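Local coordinates for botulinum neurotoxin type C1 (Clostridium botulinum, PDB 3R4S), which binds gangliosides through this receptor-binding part of its heavy chain, an interaction on which entry of the neurotoxin, a metalloprotease, into cells depends, at residues A[266-271]-A[340-345]. Residue numbers count along the deposited sequence, not the author numbering.
With SLB (N-acetyl-beta-neuraminic acid), chain C.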
loop_
_atom_site.group_PDB
_atom_site.type_symbol
_atom_site.label_atom_id
_atom_site.label_comp_id
_atom_site.label_asym_id
_atom_site.label_seq_id
_atom_site.Cartn_x
_atom_site.Cartn_y
_atom_site.Cartn_z
ATOM N N ALA A 266 -12.656 9.088 -22.247
ATOM C CA ALA A 266 -12.186 9.123 -23.628
ATOM C C ALA A 266 -13.109 9.906 -24.546
ATOM O O ALA A 266 -14.319 9.982 -24.337
ATOM C CB ALA A 266 -11.946 7.714 -24.170
ATOM N N ASN A 267 -12.507 10.473 -25.580
ATOM C CA ASN A 267 -13.188 11.389 -26.458
ATOM C C ASN A 267 -12.519 11.389 -27.822
ATOM O O ASN A 267 -11.406 11.883 -27.973
ATOM C CB ASN A 267 -13.124 12.777 -25.849
ATOM C CG ASN A 267 -14.316 13.601 -26.188
ATOM O OD1 ASN A 267 -14.555 13.914 -27.358
ATOM N ND2 ASN A 267 -15.091 13.961 -25.166
ATOM N N SER A 268 -13.203 10.822 -28.809
ATOM C CA SER A 268 -12.655 10.702 -30.147
ATOM C C SER A 268 -11.366 9.928 -30.090
ATOM O O SER A 268 -10.411 10.270 -30.771
ATOM C CB SER A 268 -12.403 12.073 -30.780
ATOM O OG SER A 268 -13.611 12.791 -30.935
ATOM N N ARG A 269 -11.351 8.886 -29.265
ATOM C CA ARG A 269 -10.206 7.995 -29.151
ATOM C C ARG A 269 -8.983 8.639 -28.502
ATOM O O ARG A 269 -7.897 8.048 -28.486
ATOM C CB ARG A 269 -9.838 7.403 -30.505
ATOM C CG ARG A 269 -10.857 6.409 -31.021
ATOM C CD ARG A 269 -10.426 5.881 -32.369
ATOM N NE ARG A 269 -11.353 4.874 -32.866
ATOM C CZ ARG A 269 -11.064 4.032 -33.851
ATOM N NH1 ARG A 269 -9.869 4.079 -34.433
ATOM N NH2 ARG A 269 -11.963 3.140 -34.245
ATOM N N GLN A 270 -9.160 9.849 -27.979
ATOM C CA GLN A 270 -8.142 10.471 -27.148
ATOM C C GLN A 270 -8.538 10.290 -25.686
ATOM O O GLN A 270 -9.622 10.705 -25.275
ATOM C CB GLN A 270 -8.003 11.957 -27.458
ATOM C CG GLN A 270 -7.005 12.680 -26.546
ATOM C CD GLN A 270 -5.665 11.954 -26.473
ATOM O OE1 GLN A 270 -5.192 11.588 -25.390
ATOM N NE2 GLN A 270 -5.063 11.720 -27.627
ATOM N N ILE A 271 -7.669 9.660 -24.900
ATOM C CA ILE A 271 -7.915 9.556 -23.460
ATOM C C ILE A 271 -7.803 10.925 -22.824
ATOM O O ILE A 271 -6.905 11.706 -23.158
ATOM C CB ILE A 271 -6.936 8.600 -22.776
ATOM C CG1 ILE A 271 -7.114 7.194 -23.342
ATOM C CG2 ILE A 271 -7.161 8.609 -21.266
ATOM C CD1 ILE A 271 -6.093 6.201 -22.835
ATOM N N ALA A 340 0.720 12.271 -27.482
ATOM C CA ALA A 340 -0.462 11.851 -26.755
ATOM C C ALA A 340 -0.552 10.330 -26.726
ATOM O O ALA A 340 -0.149 9.662 -27.679
ATOM C CB ALA A 340 -1.730 12.460 -27.393
ATOM N N ILE A 341 -1.072 9.789 -25.625
ATOM C CA ILE A 341 -1.499 8.397 -25.594
ATOM C C ILE A 341 -2.995 8.360 -25.875
ATOM O O ILE A 341 -3.782 9.039 -25.218
ATOM C CB ILE A 341 -1.198 7.721 -24.240
ATOM C CG1 ILE A 341 0.321 7.656 -24.008
ATOM C CG2 ILE A 341 -1.825 6.332 -24.201
ATOM C CD1 ILE A 341 0.740 7.168 -22.617
ATOM N N GLY A 342 -3.386 7.595 -26.881
ATOM C CA GLY A 342 -4.789 7.504 -27.227
ATOM C C GLY A 342 -5.201 6.062 -27.365
ATOM O O GLY A 342 -4.528 5.163 -26.838
ATOM N N LEU A 343 -6.313 5.828 -28.052
ATOM C CA LEU A 343 -6.849 4.480 -28.197
ATOM C C LEU A 343 -7.008 4.080 -29.659
ATOM O O LEU A 343 -7.505 4.853 -30.477
ATOM C CB LEU A 343 -8.192 4.359 -27.472
ATOM C CG LEU A 343 -8.199 4.736 -25.989
ATOM C CD1 LEU A 343 -9.601 5.112 -25.537
ATOM C CD2 LEU A 343 -7.646 3.598 -25.143
ATOM N N ARG A 344 -6.583 2.862 -29.974
ATOM C CA ARG A 344 -6.707 2.324 -31.321
ATOM C C ARG A 344 -7.292 0.920 -31.278
ATOM O O ARG A 344 -7.104 0.175 -30.312
ATOM C CB ARG A 344 -5.353 2.287 -32.018
ATOM C CG ARG A 344 -4.360 1.363 -31.334
ATOM C CD ARG A 344 -3.104 1.173 -32.165
ATOM N NE ARG A 344 -3.387 0.484 -33.420
ATOM C CZ ARG A 344 -2.458 0.149 -34.310
ATOM N NH1 ARG A 344 -1.181 0.438 -34.083
ATOM N NH2 ARG A 344 -2.802 -0.481 -35.426
ATOM N N GLU A 345 -7.997 0.559 -32.342
ATOM C CA GLU A 345 -8.593 -0.758 -32.449
ATOM C C GLU A 345 -7.528 -1.828 -32.388
ATOM O O GLU A 345 -6.457 -1.684 -32.975
ATOM C CB GLU A 345 -9.373 -0.886 -33.761
ATOM C CG GLU A 345 -10.653 -0.081 -33.795
ATOM C CD GLU A 345 -11.401 -0.263 -35.098
ATOM O OE1 GLU A 345 -11.377 -1.388 -35.646
ATOM O OE2 GLU A 345 -12.004 0.719 -35.577
HETATM C C1 SLB C . -19.659 10.311 -25.564
HETATM C C2 SLB C . -18.837 9.132 -26.011
HETATM C C3 SLB C . -17.748 8.858 -24.966
HETATM C C4 SLB C . -16.804 7.755 -25.436
HETATM C C5 SLB C . -16.190 8.165 -26.756
HETATM C C6 SLB C . -17.299 8.439 -27.776
HETATM C C7 SLB C . -16.658 8.989 -29.042
HETATM C C8 SLB C . -17.673 9.042 -30.195
HETATM C C9 SLB C . -17.032 9.541 -31.486
HETATM C C10 SLB C . -14.241 6.984 -27.667
HETATM C C11 SLB C . -13.735 5.657 -28.144
HETATM N N5 SLB C . -15.508 6.976 -27.251
HETATM O O1A SLB C . -19.199 11.472 -25.676
HETATM O O1B SLB C . -20.783 10.072 -25.068
HETATM O O2 SLB C . -19.716 8.006 -26.087
HETATM O O4 SLB C . -15.756 7.550 -24.484
HETATM O O6 SLB C . -18.281 9.387 -27.311
HETATM O O7 SLB C . -16.170 10.304 -28.716
HETATM O O8 SLB C . -18.248 7.746 -30.419
HETATM O O9 SLB C . -17.017 10.973 -31.456
HETATM O O10 SLB C . -13.538 7.989 -27.661
HETATM O O HOH W 1 -7.185 5.859 -33.264
#
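The tip of a hairpin faces two partners at once here: with its backbone it holds a sialic acid, and with Arg269 it reaches a neighbouring strand. Strands 262-267 and 270-275 are joined by a type I' turn from Asn267 to Gln270, closed by paired backbone bonds, Asn267 N to Gln270 O at 2.9 Å and Gln270 N to Asn267 O at 3.0 Å. Ser268 and Arg269, its two central residues, both take the positive phi that a type I' turn requires. The Arg269 amide N donates to SLB O10 (2.9 Å) while its carbonyl O accepts from Leu343 N (2.8 Å), so one residue's backbone connects the sugar and strand 338-345. That carbonyl passes close over Gly342, where a beta-carbon would clash with Arg269 O. Ser268 N to SLB O7 (3.0 Å) and SLB O4 to Ala266 O (2.8 Å) add to the hairpin's grip on the sugar, and the Tyr286 hydroxyl makes a further hydrogen bond to it. All this belongs to the C-terminal receptor-binding domain, a beta-trefoil, whose hairpin meets here a strand of the larger sheet, itself paired with strands 317-323 and 401-409. The long Arg269 side chain runs extended to Glu345, forming a salt bridge from NH2 to OE2 at 2.8 Å. A water donates to Leu343 O at 3.0 Å and is held weakly by Arg269 NH1, 3.4 Å away. Beneath the polar edge, Leu343 packs against the hairpin: its CD1 lies 3.8 Å from Ala266 CB and its CG 3.8 Å from Ile271 CG1, with Leu321 and Ile314 close by to continue the apolar interior.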